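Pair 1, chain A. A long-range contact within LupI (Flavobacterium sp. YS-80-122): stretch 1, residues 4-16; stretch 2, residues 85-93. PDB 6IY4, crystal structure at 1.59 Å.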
# COMPACT_ATOMS: atom_id res chain seq x y z
N ALA A 4 -0.63 7.52 -12.72
CA ALA A 4 -0.70 6.52 -13.81
C ALA A 4 0.51 5.59 -13.75
O ALA A 4 0.41 4.41 -14.18
CB ALA A 4 -0.80 7.24 -15.14
N GLN A 5 1.65 6.06 -13.24
CA GLN A 5 2.90 5.27 -13.18
C GLN A 5 2.94 4.35 -11.96
O GLN A 5 3.87 3.46 -11.86
CB GLN A 5 4.09 6.22 -13.30
CG GLN A 5 4.26 6.71 -14.72
CD GLN A 5 4.64 5.55 -15.61
OE1 GLN A 5 5.62 4.86 -15.35
NE2 GLN A 5 3.77 5.21 -16.54
N VAL A 6 2.00 4.53 -11.02
CA VAL A 6 1.95 3.72 -9.77
C VAL A 6 0.72 2.82 -9.82
O VAL A 6 0.73 1.81 -9.14
CB VAL A 6 1.91 4.66 -8.54
CG1 VAL A 6 1.77 3.93 -7.22
CG2 VAL A 6 3.10 5.59 -8.50
N ALA A 7 -0.25 3.09 -10.67
CA ALA A 7 -1.52 2.33 -10.67
C ALA A 7 -1.30 0.95 -11.25
O ALA A 7 -0.41 0.73 -12.07
CB ALA A 7 -2.60 3.04 -11.44
N GLY A 8 -2.10 0.02 -10.80
CA GLY A 8 -2.12 -1.34 -11.32
C GLY A 8 -2.13 -2.36 -10.22
O GLY A 8 -2.53 -2.04 -9.08
N SER A 9 -1.77 -3.57 -10.58
CA SER A 9 -1.80 -4.74 -9.67
C SER A 9 -0.62 -4.72 -8.69
O SER A 9 0.56 -4.65 -9.11
CB SER A 9 -1.78 -6.01 -10.45
OG SER A 9 -1.95 -7.09 -9.57
N TRP A 10 -0.90 -4.79 -7.40
CA TRP A 10 0.13 -4.82 -6.35
C TRP A 10 -0.16 -5.95 -5.39
O TRP A 10 -1.32 -6.15 -5.01
CB TRP A 10 0.19 -3.49 -5.60
CG TRP A 10 0.75 -2.35 -6.40
CD1 TRP A 10 0.05 -1.55 -7.26
CD2 TRP A 10 2.11 -1.90 -6.43
NE1 TRP A 10 0.88 -0.62 -7.81
CE2 TRP A 10 2.13 -0.80 -7.33
CE3 TRP A 10 3.30 -2.28 -5.79
CZ2 TRP A 10 3.31 -0.08 -7.56
CZ3 TRP A 10 4.44 -1.56 -6.02
CH2 TRP A 10 4.44 -0.49 -6.90
N THR A 11 0.90 -6.55 -4.88
CA THR A 11 0.81 -7.63 -3.88
C THR A 11 1.37 -7.11 -2.57
O THR A 11 2.50 -6.56 -2.56
CB THR A 11 1.57 -8.85 -4.34
OG1 THR A 11 0.98 -9.24 -5.59
CG2 THR A 11 1.43 -9.96 -3.34
N PHE A 12 0.56 -7.19 -1.53
CA PHE A 12 0.88 -6.72 -0.17
C PHE A 12 1.14 -7.94 0.72
O PHE A 12 0.36 -8.89 0.68
CB PHE A 12 -0.28 -5.93 0.42
CG PHE A 12 -0.52 -4.58 -0.20
CD1 PHE A 12 -1.19 -4.46 -1.40
CD2 PHE A 12 -0.10 -3.42 0.43
CE1 PHE A 12 -1.44 -3.22 -1.95
CE2 PHE A 12 -0.31 -2.18 -0.14
CZ PHE A 12 -1.00 -2.09 -1.32
N TYR A 13 2.13 -7.79 1.59
CA TYR A 13 2.37 -8.79 2.65
C TYR A 13 3.22 -8.17 3.75
O TYR A 13 3.96 -7.20 3.50
CB TYR A 13 3.03 -10.04 2.09
CG TYR A 13 4.39 -9.87 1.48
CD1 TYR A 13 4.51 -9.53 0.15
CD2 TYR A 13 5.53 -10.05 2.22
CE1 TYR A 13 5.76 -9.38 -0.43
CE2 TYR A 13 6.79 -9.88 1.66
CZ TYR A 13 6.89 -9.59 0.32
OH TYR A 13 8.11 -9.42 -0.28
N VAL A 14 3.15 -8.75 4.92
CA VAL A 14 4.00 -8.34 6.05
C VAL A 14 5.29 -9.17 5.95
O VAL A 14 5.25 -10.42 5.80
CB VAL A 14 3.31 -8.54 7.40
CG1 VAL A 14 4.26 -8.28 8.56
CG2 VAL A 14 2.06 -7.69 7.57
N GLN A 15 6.42 -8.49 6.01
CA GLN A 15 7.73 -9.16 5.93
C GLN A 15 7.79 -10.25 6.99
O GLN A 15 7.40 -9.94 8.14
CB GLN A 15 8.86 -8.17 6.17
CG GLN A 15 10.23 -8.74 5.87
CD GLN A 15 10.74 -8.07 4.63
OE1 GLN A 15 11.29 -6.96 4.66
NE2 GLN A 15 10.47 -8.70 3.51
N GLY A 16 8.22 -11.45 6.57
CA GLY A 16 8.28 -12.63 7.43
C GLY A 16 7.02 -13.46 7.32
O GLY A 16 7.00 -14.61 7.79
N SER A 85 6.57 -2.79 15.09
CA SER A 85 7.87 -2.99 14.38
C SER A 85 7.74 -4.04 13.26
O SER A 85 8.64 -4.90 13.11
CB SER A 85 8.97 -3.34 15.34
OG SER A 85 9.90 -2.27 15.40
N LYS A 86 6.67 -3.95 12.49
CA LYS A 86 6.47 -4.81 11.30
C LYS A 86 6.81 -3.96 10.07
O LYS A 86 6.86 -2.72 10.19
CB LYS A 86 5.04 -5.35 11.36
CG LYS A 86 4.78 -6.27 12.55
CD LYS A 86 5.45 -7.63 12.39
CE LYS A 86 5.95 -8.23 13.69
NZ LYS A 86 6.85 -9.38 13.43
N THR A 87 7.10 -4.62 8.94
CA THR A 87 7.30 -3.96 7.61
C THR A 87 6.22 -4.49 6.65
O THR A 87 6.08 -5.70 6.52
CB THR A 87 8.68 -4.19 7.00
OG1 THR A 87 9.56 -3.71 8.01
CG2 THR A 87 8.89 -3.45 5.70
N LEU A 88 5.46 -3.58 6.07
CA LEU A 88 4.49 -3.94 5.01
C LEU A 88 5.19 -3.71 3.70
O LEU A 88 5.76 -2.61 3.49
CB LEU A 88 3.24 -3.06 5.10
CG LEU A 88 2.15 -3.37 4.08
CD1 LEU A 88 1.56 -4.74 4.32
CD2 LEU A 88 1.06 -2.33 4.14
N VAL A 89 5.21 -4.74 2.90
CA VAL A 89 5.84 -4.73 1.57
C VAL A 89 4.72 -4.67 0.54
O VAL A 89 3.69 -5.36 0.71
CB VAL A 89 6.67 -6.02 1.38
CG1 VAL A 89 7.31 -6.06 0.01
CG2 VAL A 89 7.72 -6.14 2.48
N MET A 90 4.91 -3.85 -0.49
CA MET A 90 3.99 -3.87 -1.64
C MET A 90 4.87 -3.98 -2.88
O MET A 90 5.86 -3.26 -3.01
CB MET A 90 2.99 -2.71 -1.64
CG MET A 90 3.52 -1.45 -1.94
SD MET A 90 2.22 -0.15 -1.71
CE MET A 90 1.39 -0.14 -3.29
N GLN A 91 4.57 -4.93 -3.73
CA GLN A 91 5.42 -5.19 -4.91
C GLN A 91 4.49 -5.48 -6.06
O GLN A 91 3.53 -6.19 -5.83
CB GLN A 91 6.24 -6.45 -4.78
CG GLN A 91 7.37 -6.38 -3.80
CD GLN A 91 8.10 -7.69 -3.95
OE1 GLN A 91 7.67 -8.72 -3.42
NE2 GLN A 91 9.15 -7.66 -4.75
N ARG A 92 4.81 -4.99 -7.24
CA ARG A 92 4.00 -5.36 -8.42
C ARG A 92 4.17 -6.85 -8.71
O ARG A 92 5.27 -7.39 -8.52
CB ARG A 92 4.39 -4.52 -9.63
CG ARG A 92 3.98 -3.06 -9.56
CD ARG A 92 4.34 -2.34 -10.81
NE ARG A 92 3.93 -0.97 -10.91
CZ ARG A 92 2.76 -0.53 -11.34
NH1 ARG A 92 1.74 -1.33 -11.62
NH2 ARG A 92 2.60 0.77 -11.47
N ALA A 93 3.13 -7.53 -9.17
CA ALA A 93 3.24 -9.01 -9.36
C ALA A 93 3.60 -9.70 -8.03
O ALA A 93 4.75 -10.11 -7.80
CB ALA A 93 4.28 -9.34 -10.42
O HOH W 1 1.47 -4.21 -11.62
O HOH W 2 7.76 -7.38 9.19

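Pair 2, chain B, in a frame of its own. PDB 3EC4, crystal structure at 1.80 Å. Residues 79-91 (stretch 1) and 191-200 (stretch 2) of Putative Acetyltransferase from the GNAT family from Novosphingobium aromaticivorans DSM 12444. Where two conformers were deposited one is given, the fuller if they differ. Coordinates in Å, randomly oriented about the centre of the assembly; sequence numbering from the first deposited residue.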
# COMPACT_ATOMS: atom_id res chain seq x y z
N ILE B 79 0.63 -17.11 -8.27
CA ILE B 79 1.98 -16.70 -8.74
C ILE B 79 2.91 -16.47 -7.53
O ILE B 79 4.05 -16.95 -7.51
CB ILE B 79 1.90 -15.41 -9.58
CG1 ILE B 79 1.05 -15.61 -10.86
CG2 ILE B 79 3.31 -14.88 -9.95
CD1 ILE B 79 0.90 -14.35 -11.72
N ARG B 80 2.40 -15.75 -6.55
CA ARG B 80 3.11 -15.48 -5.29
C ARG B 80 2.19 -15.54 -4.07
O ARG B 80 0.98 -15.25 -4.16
CB ARG B 80 3.76 -14.10 -5.32
CG ARG B 80 5.04 -13.97 -6.11
CD ARG B 80 5.49 -12.54 -6.20
NE ARG B 80 5.94 -12.02 -4.91
CZ ARG B 80 6.15 -10.74 -4.62
NH1 ARG B 80 5.95 -9.78 -5.51
NH2 ARG B 80 6.57 -10.43 -3.42
N VAL B 81 2.77 -15.91 -2.92
CA VAL B 81 2.11 -15.82 -1.62
C VAL B 81 3.08 -15.26 -0.59
O VAL B 81 4.08 -15.88 -0.28
CB VAL B 81 1.54 -17.17 -1.10
CG1 VAL B 81 0.54 -16.91 0.05
CG2 VAL B 81 0.87 -17.91 -2.22
N ALA B 82 2.76 -14.09 -0.06
CA ALA B 82 3.63 -13.32 0.78
C ALA B 82 3.04 -13.12 2.19
O ALA B 82 2.08 -12.40 2.35
CB ALA B 82 3.87 -11.96 0.10
N PRO B 83 3.60 -13.78 3.20
CA PRO B 83 3.22 -13.49 4.56
C PRO B 83 3.54 -12.04 4.92
O PRO B 83 4.67 -11.55 4.71
CB PRO B 83 4.06 -14.47 5.38
CG PRO B 83 4.37 -15.59 4.38
CD PRO B 83 4.62 -14.84 3.13
N LEU B 84 2.55 -11.38 5.49
CA LEU B 84 2.70 -9.99 5.96
C LEU B 84 2.50 -9.85 7.46
O LEU B 84 1.79 -10.65 8.09
CB LEU B 84 1.66 -9.08 5.29
CG LEU B 84 1.58 -9.14 3.78
CD1 LEU B 84 0.43 -8.24 3.27
CD2 LEU B 84 2.94 -8.80 3.11
N LEU B 85 3.06 -8.77 8.01
CA LEU B 85 2.73 -8.36 9.37
C LEU B 85 2.02 -7.04 9.19
O LEU B 85 2.61 -6.10 8.64
CB LEU B 85 3.98 -8.21 10.25
CG LEU B 85 3.70 -7.72 11.69
CD1 LEU B 85 2.82 -8.70 12.50
CD2 LEU B 85 4.96 -7.36 12.44
N GLN B 86 0.77 -6.98 9.61
CA GLN B 86 0.04 -5.70 9.61
C GLN B 86 0.26 -4.95 10.91
O GLN B 86 0.14 -5.54 11.98
CB GLN B 86 -1.45 -5.96 9.37
CG GLN B 86 -2.26 -4.70 9.21
CD GLN B 86 -3.75 -5.03 9.13
OE1 GLN B 86 -4.39 -5.17 10.15
NE2 GLN B 86 -4.27 -5.20 7.93
N MSE B 87 0.56 -3.65 10.82
CA MSE B 87 0.93 -2.80 11.96
C MSE B 87 0.09 -1.53 12.03
O MSE B 87 -0.35 -1.05 11.01
CB MSE B 87 2.43 -2.43 11.92
CG MSE B 87 3.29 -3.63 11.74
SE MSE B 87 5.17 -3.31 11.81
CE MSE B 87 5.39 -3.11 13.73
N ILE B 88 -0.14 -1.04 13.24
CA ILE B 88 -0.99 0.10 13.48
C ILE B 88 -0.28 1.10 14.36
O ILE B 88 0.41 0.72 15.31
CB ILE B 88 -2.38 -0.37 14.06
CG1 ILE B 88 -3.43 0.74 14.03
CG2 ILE B 88 -2.25 -0.94 15.44
CD1 ILE B 88 -4.88 0.19 14.35
N ALA B 89 -0.48 2.38 14.08
CA ALA B 89 0.09 3.42 14.92
C ALA B 89 -1.05 4.17 15.62
O ALA B 89 -1.42 5.26 15.18
CB ALA B 89 0.98 4.39 14.11
N ASP B 90 -1.59 3.59 16.69
CA ASP B 90 -2.76 4.20 17.34
C ASP B 90 -2.43 4.96 18.61
O ASP B 90 -3.35 5.40 19.33
CB ASP B 90 -3.87 3.19 17.60
CG ASP B 90 -3.41 1.96 18.38
OD1 ASP B 90 -2.21 1.84 18.75
OD2 ASP B 90 -4.26 1.08 18.58
N GLY B 91 -1.14 5.16 18.86
CA GLY B 91 -0.68 6.06 19.94
C GLY B 91 -0.39 7.44 19.40
O GLY B 91 -0.47 7.70 18.22
N GLU B 191 -6.86 10.50 11.75
CA GLU B 191 -6.77 9.16 11.20
C GLU B 191 -5.63 8.41 11.87
O GLU B 191 -4.59 8.99 12.24
CB GLU B 191 -6.52 9.18 9.69
CG GLU B 191 -7.59 9.91 8.92
CD GLU B 191 -7.12 10.40 7.57
OE1 GLU B 191 -5.96 10.10 7.16
OE2 GLU B 191 -7.90 11.10 6.91
N VAL B 192 -5.85 7.11 11.99
CA VAL B 192 -4.90 6.19 12.51
C VAL B 192 -4.10 5.54 11.34
O VAL B 192 -4.70 4.90 10.41
CB VAL B 192 -5.61 5.08 13.36
CG1 VAL B 192 -4.59 3.99 13.78
CG2 VAL B 192 -6.43 5.63 14.56
N PRO B 193 -2.76 5.71 11.33
CA PRO B 193 -1.91 5.05 10.36
C PRO B 193 -1.85 3.57 10.58
O PRO B 193 -1.86 3.11 11.73
CB PRO B 193 -0.51 5.67 10.61
CG PRO B 193 -0.77 6.93 11.39
CD PRO B 193 -1.99 6.64 12.19
N TYR B 194 -1.78 2.84 9.49
CA TYR B 194 -1.43 1.41 9.49
C TYR B 194 -0.56 1.10 8.27
O TYR B 194 -0.50 1.88 7.32
CB TYR B 194 -2.70 0.55 9.51
CG TYR B 194 -3.34 0.37 8.17
CD1 TYR B 194 -4.16 1.35 7.64
CD2 TYR B 194 -3.17 -0.80 7.47
CE1 TYR B 194 -4.74 1.17 6.38
CE2 TYR B 194 -3.74 -0.99 6.26
CZ TYR B 194 -4.54 0.01 5.71
OH TYR B 194 -5.13 -0.19 4.48
N LEU B 195 0.08 -0.06 8.28
CA LEU B 195 0.89 -0.48 7.16
C LEU B 195 1.05 -1.96 7.21
O LEU B 195 0.71 -2.60 8.18
CB LEU B 195 2.25 0.21 7.15
CG LEU B 195 3.15 0.02 8.40
CD1 LEU B 195 3.85 -1.33 8.39
CD2 LEU B 195 4.17 1.17 8.55
N HIS B 196 1.52 -2.51 6.11
CA HIS B 196 1.95 -3.90 6.05
C HIS B 196 3.44 -3.94 5.80
O HIS B 196 3.96 -3.16 4.98
CB HIS B 196 1.25 -4.68 4.92
CG HIS B 196 -0.23 -4.79 5.10
ND1 HIS B 196 -1.12 -3.96 4.45
CD2 HIS B 196 -0.99 -5.62 5.87
CE1 HIS B 196 -2.36 -4.28 4.81
NE2 HIS B 196 -2.30 -5.29 5.66
N SER B 197 4.13 -4.86 6.47
CA SER B 197 5.49 -5.23 6.11
C SER B 197 5.46 -6.67 5.65
O SER B 197 4.65 -7.41 6.15
CB SER B 197 6.37 -5.17 7.35
OG SER B 197 7.74 -5.45 7.06
N TYR B 198 6.43 -7.09 4.85
CA TYR B 198 6.68 -8.51 4.71
C TYR B 198 7.03 -9.01 6.10
O TYR B 198 7.74 -8.31 6.83
CB TYR B 198 7.81 -8.79 3.72
CG TYR B 198 7.43 -8.50 2.31
CD1 TYR B 198 6.70 -9.44 1.58
CD2 TYR B 198 7.71 -7.28 1.71
CE1 TYR B 198 6.32 -9.21 0.31
CE2 TYR B 198 7.31 -7.04 0.38
CZ TYR B 198 6.61 -8.00 -0.29
OH TYR B 198 6.21 -7.84 -1.60
N ALA B 199 6.52 -10.19 6.48
CA ALA B 199 6.79 -10.76 7.80
C ALA B 199 8.27 -11.06 7.95
O ALA B 199 8.82 -11.06 9.06
CB ALA B 199 5.99 -12.03 8.03
N SER B 200 8.90 -11.34 6.81
CA SER B 200 10.33 -11.62 6.75
C SER B 200 11.25 -10.42 7.02
O SER B 200 12.45 -10.62 7.25
CB SER B 200 10.69 -12.19 5.37
OG SER B 200 10.65 -11.16 4.37
O HOH W 3 7.28 -12.41 4.36

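The sharpest difference lies at one matched position, A:Arg92 in pair 1 and B:Tyr198 in pair 2, whose CA atoms superpose to 0.1 Å. In pair 1 the arginine reaches back to backbone carbonyls of the segment before the strand: NH1 and NH2 of A:Arg92 both donate to A:Ala7 O, at 3.0 and 3.1 Å, and NH2 adds a weak bond to A:Gln5 O at 3.0 Å. On the way its aliphatic part crosses the indole of A:Trp10, with A:Arg92 CG 3.5 Å from the centroid of the six-membered ring, while A:Met90 CE covers the opposite face. In pair 2 the matched residue is itself aromatic, and B:Arg80, which has no matched residue in pair 1, donates from NH2 to B:Tyr198 OH at 3.2 Å. B:Leu84, which matches A:Trp10, is smaller, and its CD2 lies 4.1 Å from B:Tyr198 CD1.

Beneath these differences the frame is the same. Each pair is two antiparallel strands, with directions 149° apart in pair 1 and 144° in pair 2, and fourteen central residues superpose to 0.7 Å. Two matched residue pairs are hydrogen-bonded in both: A:Thr11 with A:Gln91 corresponds to B:Leu85 with B:Ser197, and A:Tyr13 with A:Val89 to B:Met87 with B:Leu195. The bonds hardly change; A:Thr11 N to A:Gln91 O and B:Leu85 N to B:Ser197 O are each 2.8 Å. The same ladder carries different side chains in the two pairs.

They differ on both faces. Where A:Phe12 faces A:Met90, the contact is apolar, with A:Met90 CB 3.9 Å from the phenyl centroid, over its face. The matching B:Gln86 and B:His196 instead make a polar cross-strand link, B:Gln86 NE2 donating to B:His196 NE2 at 3.0 Å. On the other face, A:Tyr13 lays its ring over A:Val89, whose CB is 3.9 Å from the ring centroid; the selenomethionine B:Met87 turns the end of its side chain away, leaving its CB 4.0 Å from B:Leu195 CD1.

Glycine has a local reason in pair 1. A CB on A:Gly8 would fall 2.7 Å from A:Arg92 NH1, and the backbone angles themselves call for glycine. At the matched position B:Ala82 carries its methyl comfortably, its CB 3.7 Å from B:Tyr198 CE1 at the ring edge. In both pairs the same register is kept, and the side chains differ in matched sets: where A:Trp10 meets A:Arg92, B:Leu84 meets B:Tyr198.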